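Local coordinates for GTPase-activating protein skywalker (Drosophila melanogaster, PDB 6R82) that acts as a GTPase-activating protein for Rab35, regulating synaptic vesicle protein recycling through endosomal trafficking, and is represented here by its TLDc domain, at residues F47-L59 / G70-V82. Residues are numbered along the deposited sequence; the frame is centred on the assembly and turned at random.
Sequences FYVRVEQHEPTLL and GAYCSSRWFERNV
Thr57 pairs with Cys73, and Leu59 with Ala71, as antiparallel hydrogen-bonded pairs of a beta hairpin in the TLDc domain; the axes of strands 57-59 and 70-73 come within 4.7 Å. Beyond the strands, helix 44-51, the turn after it and the 3-10 segment 77-81 meet through the Phe78 N to Glu52 O bond and through side chains, notably Arg80. Arg80 CB points toward 47-59, chi1 (64°) tucks CG between N and C, and the chain then runs extended to NE across the Tyr48 ring. CD makes a CH-pi contact over the ring face; NE lies over the ring centre, and Arg80 CZ stands 3.7 Å from the Tyr48 centroid. With the guanidinium and ring planes only 3° apart, this is a flat cation-pi stack. At the tip, Arg80 NH1 and NH2 both grip Glu52 OE1, at 2.8 Å and 3.1 Å, the oxygen lying in the guanidinium plane. NH1 also donates to Trp77 O from above the carbonyl plane, and this second acceptor probably helps fix the guanidinium's rotation. Without the guanidinium, as with an alanine here, the Glu52 carboxylate is likely to lose its salt-bridge mate and one face of Tyr48 its cover, although the Tyr48 hydroxyl keeps Asp132 O.

Deeper in, the edge of Phe47 points at the face of the Trp77 five-membered ring, planes at 69°, while Val51 CG2 packs 3.8 Å from Trp77 CD1. Strands 129-131 and 135-138 supply further neighbours of Trp77. A water links the indole to the hairpin, accepting from Trp77 NE1 at 2.9 Å, in the ring plane, and hydrogen-bonding to Thr57 OG1 at 2.8 Å.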
ATOM      1  N   PHE A  47       4.356   8.023  10.381  1.00 37.65           N
ATOM      2  CA  PHE A  47       3.670   6.904   9.734  1.00 43.27           C
ATOM      3  C   PHE A  47       3.917   5.589  10.483  1.00 42.86           C
ATOM      4  O   PHE A  47       2.969   4.861  10.812  1.00 38.05           O
ATOM      5  CB  PHE A  47       4.144   6.817   8.277  1.00 39.23           C
ATOM      6  CG  PHE A  47       3.650   5.606   7.516  1.00 38.12           C
ATOM      7  CD1 PHE A  47       4.366   4.420   7.525  1.00 38.36           C
ATOM      8  CD2 PHE A  47       2.508   5.688   6.724  1.00 42.27           C
ATOM      9  CE1 PHE A  47       3.932   3.318   6.804  1.00 41.92           C
ATOM     10  CE2 PHE A  47       2.069   4.598   5.992  1.00 39.35           C
ATOM     11  CZ  PHE A  47       2.780   3.407   6.032  1.00 43.61           C
ATOM     12  N   TYR A  48       5.191   5.265  10.756  1.00 37.56           N
ATOM     13  CA  TYR A  48       5.515   4.005  11.428  1.00 38.31           C
ATOM     14  C   TYR A  48       4.895   3.949  12.816  1.00 39.41           C
ATOM     15  O   TYR A  48       4.313   2.933  13.208  1.00 36.40           O
ATOM     16  CB  TYR A  48       7.030   3.816  11.536  1.00 35.85           C
ATOM     17  CG  TYR A  48       7.722   3.625  10.217  1.00 35.87           C
ATOM     18  CD1 TYR A  48       7.176   2.813   9.233  1.00 35.69           C
ATOM     19  CD2 TYR A  48       8.929   4.272   9.942  1.00 39.99           C
ATOM     20  CE1 TYR A  48       7.803   2.643   8.008  1.00 38.34           C
ATOM     21  CE2 TYR A  48       9.571   4.098   8.720  1.00 35.89           C
ATOM     22  CZ  TYR A  48       9.007   3.302   7.762  1.00 38.55           C
ATOM     23  OH  TYR A  48       9.641   3.141   6.555  1.00 40.06           O
ATOM     24  N   VAL A  49       5.023   5.037  13.581  1.00 36.35           N
ATOM     25  CA  VAL A  49       4.525   5.050  14.950  1.00 36.54           C
ATOM     26  C   VAL A  49       3.040   4.677  14.986  1.00 40.87           C
ATOM     27  O   VAL A  49       2.578   3.968  15.894  1.00 35.35           O
ATOM     28  CB  VAL A  49       4.784   6.428  15.587  1.00 38.12           C
ATOM     29  CG1 VAL A  49       4.025   6.560  16.879  1.00 38.29           C
ATOM     30  CG2 VAL A  49       6.303   6.651  15.812  1.00 38.34           C
ATOM     31  N   ARG A  50       2.279   5.118  13.986  1.00 37.90           N
ATOM     32  CA  ARG A  50       0.837   4.903  14.012  1.00 41.77           C
ATOM     33  C   ARG A  50       0.406   3.576  13.387  1.00 37.82           C
ATOM     34  O   ARG A  50      -0.580   2.984  13.838  1.00 38.71           O
ATOM     35  CB  ARG A  50       0.121   6.071  13.323  1.00 39.33           C
ATOM     36  CG  ARG A  50      -0.113   7.234  14.300  1.00 42.38           C
ATOM     37  CD  ARG A  50      -1.135   8.250  13.812  1.00 48.93           C
ATOM     38  NE  ARG A  50      -1.359   9.311  14.804  1.00 44.06           N
ATOM     39  CZ  ARG A  50      -2.359   9.321  15.683  1.00 45.50           C
ATOM     40  NH1 ARG A  50      -3.261   8.335  15.710  1.00 45.71           N
ATOM     41  NH2 ARG A  50      -2.470  10.322  16.534  1.00 43.98           N
ATOM     42  N   VAL A  51       1.094   3.076  12.363  1.00 37.27           N
ATOM     43  CA  VAL A  51       0.564   1.950  11.596  1.00 33.73           C
ATOM     44  C   VAL A  51       1.313   0.644  11.810  1.00 36.33           C
ATOM     45  O   VAL A  51       0.812  -0.410  11.378  1.00 33.57           O
ATOM     46  CB  VAL A  51       0.499   2.259  10.080  1.00 34.15           C
ATOM     47  CG1 VAL A  51      -0.081   3.648   9.819  1.00 34.59           C
ATOM     48  CG2 VAL A  51       1.868   2.092   9.408  1.00 37.14           C
ATOM     49  N   GLU A  52       2.496   0.660  12.429  1.00 33.50           N
ATOM     50  CA  GLU A  52       3.445  -0.428  12.155  1.00 32.08           C
ATOM     51  C   GLU A  52       3.072  -1.759  12.799  1.00 30.40           C
ATOM     52  O   GLU A  52       3.579  -2.799  12.362  1.00 30.10           O
ATOM     53  CB  GLU A  52       4.862  -0.030  12.591  1.00 34.12           C
ATOM     54  CG  GLU A  52       5.095   0.036  14.089  1.00 29.61           C
ATOM     55  CD  GLU A  52       6.534   0.474  14.400  1.00 41.31           C
ATOM     56  OE1 GLU A  52       7.373   0.504  13.464  1.00 39.15           O
ATOM     57  OE2 GLU A  52       6.822   0.784  15.571  1.00 42.10           O
ATOM     58  N   GLN A  53       2.192  -1.779  13.804  1.00 30.82           N
ATOM     59  CA  GLN A  53       1.765  -3.050  14.391  1.00 33.23           C
ATOM     60  C   GLN A  53       0.421  -3.569  13.852  1.00 33.54           C
ATOM     61  O   GLN A  53      -0.056  -4.619  14.312  1.00 32.41           O
ATOM     62  CB  GLN A  53       1.716  -2.935  15.920  1.00 34.21           C
ATOM     63  CG  GLN A  53       3.121  -2.750  16.591  1.00 31.30           C
ATOM     64  CD  GLN A  53       3.970  -4.030  16.565  1.00 34.16           C
ATOM     65  OE1 GLN A  53       3.756  -4.918  15.740  1.00 37.60           O
ATOM     66  NE2 GLN A  53       4.920  -4.133  17.490  1.00 40.70           N
ATOM     67  N   HIS A  54      -0.178  -2.902  12.867  1.00 31.06           N
ATOM     68  CA  HIS A  54      -1.432  -3.379  12.267  1.00 33.13           C
ATOM     69  C   HIS A  54      -1.167  -4.306  11.088  1.00 35.03           C
ATOM     70  O   HIS A  54      -0.252  -4.071  10.301  1.00 33.24           O
ATOM     71  CB  HIS A  54      -2.293  -2.209  11.787  1.00 32.77           C
ATOM     72  CG  HIS A  54      -2.914  -1.423  12.902  1.00 32.55           C
ATOM     73  ND1 HIS A  54      -4.155  -1.722  13.423  1.00 32.75           N
ATOM     74  CD2 HIS A  54      -2.467  -0.348  13.591  1.00 30.95           C
ATOM     75  CE1 HIS A  54      -4.438  -0.882  14.406  1.00 30.68           C
ATOM     76  NE2 HIS A  54      -3.432  -0.028  14.519  1.00 37.69           N
ATOM     77  N   GLU A  55      -1.982  -5.350  10.952  1.00 30.33           N
ATOM     78  CA  GLU A  55      -1.965  -6.116   9.711  1.00 32.10           C
ATOM     79  C   GLU A  55      -3.315  -6.785   9.521  1.00 33.43           C
ATOM     80  O   GLU A  55      -3.974  -7.138  10.508  1.00 32.51           O
ATOM     81  CB  GLU A  55      -0.854  -7.175   9.691  1.00 37.14           C
ATOM     82  CG  GLU A  55      -1.097  -8.321  10.639  1.00 39.95           C
ATOM     83  CD  GLU A  55      -0.168  -9.509  10.391  1.00 50.25           C
ATOM     84  OE1 GLU A  55       1.042  -9.294  10.128  1.00 56.31           O
ATOM     85  OE2 GLU A  55      -0.663 -10.657  10.458  1.00 55.96           O
ATOM     86  N   PRO A  56      -3.785  -6.913   8.279  1.00 33.65           N
ATOM     87  CA  PRO A  56      -3.230  -6.293   7.065  1.00 32.61           C
ATOM     88  C   PRO A  56      -3.568  -4.810   7.026  1.00 33.61           C
ATOM     89  O   PRO A  56      -4.245  -4.345   7.944  1.00 32.20           O
ATOM     90  CB  PRO A  56      -3.954  -7.027   5.943  1.00 36.31           C
ATOM     91  CG  PRO A  56      -5.342  -7.299   6.563  1.00 36.96           C
ATOM     92  CD  PRO A  56      -5.076  -7.586   8.026  1.00 35.47           C
ATOM     93  N   THR A  57      -3.104  -4.068   6.018  1.00 34.65           N
ATOM     94  CA  THR A  57      -3.482  -2.663   5.902  1.00 36.85           C
ATOM     95  C   THR A  57      -3.810  -2.344   4.452  1.00 34.89           C
ATOM     96  O   THR A  57      -3.468  -3.085   3.533  1.00 35.76           O
ATOM     97  CB  THR A  57      -2.390  -1.691   6.402  1.00 37.47           C
ATOM     98  OG1 THR A  57      -1.169  -1.939   5.705  1.00 38.97           O
ATOM     99  CG2 THR A  57      -2.151  -1.849   7.901  1.00 37.10           C
ATOM    100  N   LEU A  58      -4.498  -1.232   4.267  1.00 35.45           N
ATOM    101  CA  LEU A  58      -4.890  -0.750   2.952  1.00 41.42           C
ATOM    102  C   LEU A  58      -4.336   0.659   2.799  1.00 37.37           C
ATOM    103  O   LEU A  58      -4.671   1.554   3.584  1.00 38.56           O
ATOM    104  CB  LEU A  58      -6.416  -0.761   2.791  1.00 40.82           C
ATOM    105  CG  LEU A  58      -6.970  -0.500   1.385  1.00 49.29           C
ATOM    106  CD1 LEU A  58      -6.369  -1.476   0.384  1.00 44.60           C
ATOM    107  CD2 LEU A  58      -8.481  -0.638   1.393  1.00 49.34           C
ATOM    108  N   LEU A  59      -3.482   0.846   1.808  1.00 37.94           N
ATOM    109  CA  LEU A  59      -2.811   2.117   1.580  1.00 46.64           C
ATOM    110  C   LEU A  59      -3.445   2.790   0.369  1.00 41.18           C
ATOM    111  O   LEU A  59      -3.584   2.162  -0.684  1.00 45.57           O
ATOM    112  CB  LEU A  59      -1.311   1.891   1.367  1.00 40.95           C
ATOM    113  CG  LEU A  59      -0.410   3.114   1.499  1.00 54.52           C
ATOM    114  CD1 LEU A  59       0.917   2.742   2.163  1.00 51.78           C
ATOM    115  CD2 LEU A  59      -0.190   3.722   0.126  1.00 54.00           C
ATOM    116  N   GLY A  70      -3.055   2.605  -4.882  1.00 50.41           N
ATOM    117  CA  GLY A  70      -2.580   2.168  -3.583  1.00 48.17           C
ATOM    118  C   GLY A  70      -2.298   0.682  -3.563  1.00 42.24           C
ATOM    119  O   GLY A  70      -2.041   0.069  -4.602  1.00 45.49           O
ATOM    120  N   ALA A  71      -2.324   0.115  -2.356  1.00 43.05           N
ATOM    121  CA  ALA A  71      -2.011  -1.300  -2.211  1.00 41.29           C
ATOM    122  C   ALA A  71      -2.640  -1.876  -0.952  1.00 39.56           C
ATOM    123  O   ALA A  71      -2.706  -1.212   0.086  1.00 41.37           O
ATOM    124  CB  ALA A  71      -0.500  -1.538  -2.165  1.00 42.42           C
ATOM    125  N   TYR A  72      -3.076  -3.125  -1.052  1.00 37.30           N
ATOM    126  CA  TYR A  72      -3.386  -3.940   0.108  1.00 41.24           C
ATOM    127  C   TYR A  72      -2.086  -4.603   0.559  1.00 39.51           C
ATOM    128  O   TYR A  72      -1.442  -5.305  -0.226  1.00 36.90           O
ATOM    129  CB  TYR A  72      -4.460  -4.972  -0.251  1.00 39.97           C
ATOM    130  CG  TYR A  72      -4.776  -5.983   0.824  1.00 35.95           C
ATOM    131  CD1 TYR A  72      -5.629  -5.667   1.874  1.00 37.05           C
ATOM    132  CD2 TYR A  72      -4.228  -7.250   0.793  1.00 38.61           C
ATOM    133  CE1 TYR A  72      -5.922  -6.592   2.866  1.00 28.43           C
ATOM    134  CE2 TYR A  72      -4.518  -8.190   1.786  1.00 35.56           C
ATOM    135  CZ  TYR A  72      -5.365  -7.843   2.814  1.00 35.24           C
ATOM    136  OH  TYR A  72      -5.649  -8.762   3.788  1.00 39.74           O
ATOM    137  N   CYS A  73      -1.692  -4.370   1.812  1.00 40.32           N
ATOM    138  CA  CYS A  73      -0.435  -4.883   2.348  1.00 37.48           C
ATOM    139  C   CYS A  73      -0.701  -5.984   3.360  1.00 37.02           C
ATOM    140  O   CYS A  73      -1.375  -5.756   4.366  1.00 33.47           O
ATOM    141  CB  CYS A  73       0.365  -3.758   2.996  1.00 40.93           C
ATOM    142  SG  CYS A  73       0.644  -2.360   1.869  1.00 44.67           S
ATOM    143  N   SER A  74      -0.118  -7.158   3.127  1.00 35.92           N
ATOM    144  CA  SER A  74      -0.429  -8.317   3.955  1.00 36.08           C
ATOM    145  C   SER A  74       0.177  -8.251   5.362  1.00 38.66           C
ATOM    146  O   SER A  74      -0.371  -8.868   6.279  1.00 40.17           O
ATOM    147  CB  SER A  74       0.055  -9.585   3.256  1.00 37.98           C
ATOM    148  OG  SER A  74       1.455  -9.492   3.031  1.00 43.97           O
ATOM    149  N   SER A  75       1.285  -7.535   5.575  1.00 37.15           N
ATOM    150  CA  SER A  75       2.081  -7.731   6.786  1.00 36.94           C
ATOM    151  C   SER A  75       2.340  -6.412   7.498  1.00 36.40           C
ATOM    152  O   SER A  75       2.275  -5.334   6.896  1.00 36.45           O
ATOM    153  CB  SER A  75       3.421  -8.407   6.454  1.00 38.60           C
ATOM    154  OG  SER A  75       3.208  -9.507   5.599  1.00 41.98           O
ATOM    155  N   ARG A  76       2.655  -6.498   8.793  1.00 33.60           N
ATOM    156  CA  ARG A  76       2.903  -5.271   9.540  1.00 35.47           C
ATOM    157  C   ARG A  76       4.198  -4.608   9.082  1.00 35.48           C
ATOM    158  O   ARG A  76       5.187  -5.277   8.763  1.00 31.92           O
ATOM    159  CB  ARG A  76       2.924  -5.527  11.048  1.00 36.01           C
ATOM    160  CG  ARG A  76       3.508  -6.785  11.465  1.00 51.12           C
ATOM    161  CD  ARG A  76       3.222  -7.111  12.921  1.00 37.71           C
ATOM    162  NE  ARG A  76       4.008  -8.306  13.141  1.00 40.69           N
ATOM    163  CZ  ARG A  76       5.036  -8.411  13.969  1.00 40.09           C
ATOM    164  NH1 ARG A  76       5.390  -7.387  14.745  1.00 41.83           N
ATOM    165  NH2 ARG A  76       5.680  -9.569  14.039  1.00 47.13           N
ATOM    166  N   TRP A  77       4.171  -3.280   9.001  1.00 34.55           N
ATOM    167  CA  TRP A  77       5.376  -2.565   8.604  1.00 35.97           C
ATOM    168  C   TRP A  77       6.473  -2.720   9.647  1.00 34.19           C
ATOM    169  O   TRP A  77       7.644  -2.525   9.326  1.00 36.39           O
ATOM    170  CB  TRP A  77       5.055  -1.091   8.344  1.00 32.90           C
ATOM    171  CG  TRP A  77       4.272  -0.868   7.056  1.00 39.97           C
ATOM    172  CD1 TRP A  77       2.940  -0.602   6.947  1.00 38.71           C
ATOM    173  CD2 TRP A  77       4.785  -0.891   5.715  1.00 38.60           C
ATOM    174  NE1 TRP A  77       2.591  -0.468   5.626  1.00 40.41           N
ATOM    175  CE2 TRP A  77       3.703  -0.642   4.848  1.00 41.14           C
ATOM    176  CE3 TRP A  77       6.053  -1.111   5.165  1.00 38.04           C
ATOM    177  CZ2 TRP A  77       3.846  -0.585   3.448  1.00 43.64           C
ATOM    178  CZ3 TRP A  77       6.195  -1.072   3.768  1.00 44.22           C
ATOM    179  CH2 TRP A  77       5.096  -0.801   2.931  1.00 40.48           C
ATOM    180  N   PHE A  78       6.113  -3.092  10.882  1.00 34.80           N
ATOM    181  CA  PHE A  78       7.097  -3.437  11.902  1.00 35.62           C
ATOM    182  C   PHE A  78       8.115  -4.449  11.396  1.00 39.38           C
ATOM    183  O   PHE A  78       9.264  -4.441  11.844  1.00 35.45           O
ATOM    184  CB  PHE A  78       6.383  -4.006  13.129  1.00 33.95           C
ATOM    185  CG  PHE A  78       7.293  -4.319  14.301  1.00 34.47           C
ATOM    186  CD1 PHE A  78       7.588  -3.342  15.241  1.00 35.59           C
ATOM    187  CD2 PHE A  78       7.805  -5.607  14.482  1.00 35.77           C
ATOM    188  CE1 PHE A  78       8.402  -3.622  16.342  1.00 39.86           C
ATOM    189  CE2 PHE A  78       8.618  -5.906  15.571  1.00 41.43           C
ATOM    190  CZ  PHE A  78       8.921  -4.915  16.505  1.00 44.30           C
ATOM    191  N   GLU A  79       7.713  -5.332  10.482  1.00 34.79           N
ATOM    192  CA  GLU A  79       8.612  -6.380  10.007  1.00 36.97           C
ATOM    193  C   GLU A  79       9.682  -5.875   9.037  1.00 37.25           C
ATOM    194  O   GLU A  79      10.502  -6.673   8.592  1.00 34.75           O
ATOM    195  CB  GLU A  79       7.797  -7.507   9.353  1.00 34.52           C
ATOM    196  CG  GLU A  79       6.994  -8.319  10.404  1.00 39.57           C
ATOM    197  CD  GLU A  79       6.169  -9.463   9.802  1.00 51.54           C
ATOM    198  OE1 GLU A  79       6.298  -9.744   8.594  1.00 51.88           O
ATOM    199  OE2 GLU A  79       5.387 -10.089  10.555  1.00 62.31           O
ATOM    200  N   ARG A  80       9.711  -4.576   8.723  1.00 37.24           N
ATOM    201  CA  ARG A  80      10.726  -4.057   7.813  1.00 36.54           C
ATOM    202  C   ARG A  80      12.145  -4.276   8.334  1.00 39.42           C
ATOM    203  O   ARG A  80      13.092  -4.230   7.539  1.00 41.98           O
ATOM    204  CB  ARG A  80      10.487  -2.567   7.563  1.00 34.01           C
ATOM    205  CG  ARG A  80      10.639  -1.728   8.826  1.00 33.55           C
ATOM    206  CD  ARG A  80      10.126  -0.311   8.647  1.00 31.21           C
ATOM    207  NE  ARG A  80      10.390   0.507   9.836  1.00 31.18           N
ATOM    208  CZ  ARG A  80       9.602   0.569  10.911  1.00 37.64           C
ATOM    209  NH1 ARG A  80       8.461  -0.145  10.979  1.00 32.11           N
ATOM    210  NH2 ARG A  80       9.952   1.337  11.931  1.00 34.31           N
ATOM    211  N   ASN A  81      12.316  -4.513   9.644  1.00 36.26           N
ATOM    212  CA  ASN A  81      13.632  -4.585  10.268  1.00 41.79           C
ATOM    213  C   ASN A  81      14.043  -6.006  10.624  1.00 42.45           C
ATOM    214  O   ASN A  81      15.068  -6.191  11.281  1.00 40.83           O
ATOM    215  CB  ASN A  81      13.682  -3.702  11.518  1.00 39.24           C
ATOM    216  CG  ASN A  81      13.717  -2.231  11.182  1.00 37.94           C
ATOM    217  OD1 ASN A  81      14.455  -1.818  10.291  1.00 41.32           O
ATOM    218  ND2 ASN A  81      12.926  -1.426  11.896  1.00 35.24           N
ATOM    219  N   VAL A  82      13.262  -7.008  10.212  1.00 38.57           N
ATOM    220  CA  VAL A  82      13.583  -8.393  10.529  1.00 41.83           C
ATOM    221  C   VAL A  82      14.910  -8.772   9.875  1.00 44.07           C
ATOM    222  O   VAL A  82      15.179  -8.418   8.720  1.00 42.56           O
ATOM    223  CB  VAL A  82      12.435  -9.310  10.067  1.00 42.82           C
ATOM    224  CG1 VAL A  82      12.895 -10.762   9.939  1.00 45.57           C
ATOM    225  CG2 VAL A  82      11.222  -9.178  11.031  1.00 39.33           C
TER
HETATM  226  O   HOH W   1       1.520  -2.080   9.449  1.00 33.97           O
HETATM  227  O   HOH W   2       0.404  -3.652   7.026  1.00 44.63           O
HETATM  228  O   HOH W   3       0.190  -0.127   4.024  1.00 48.82           O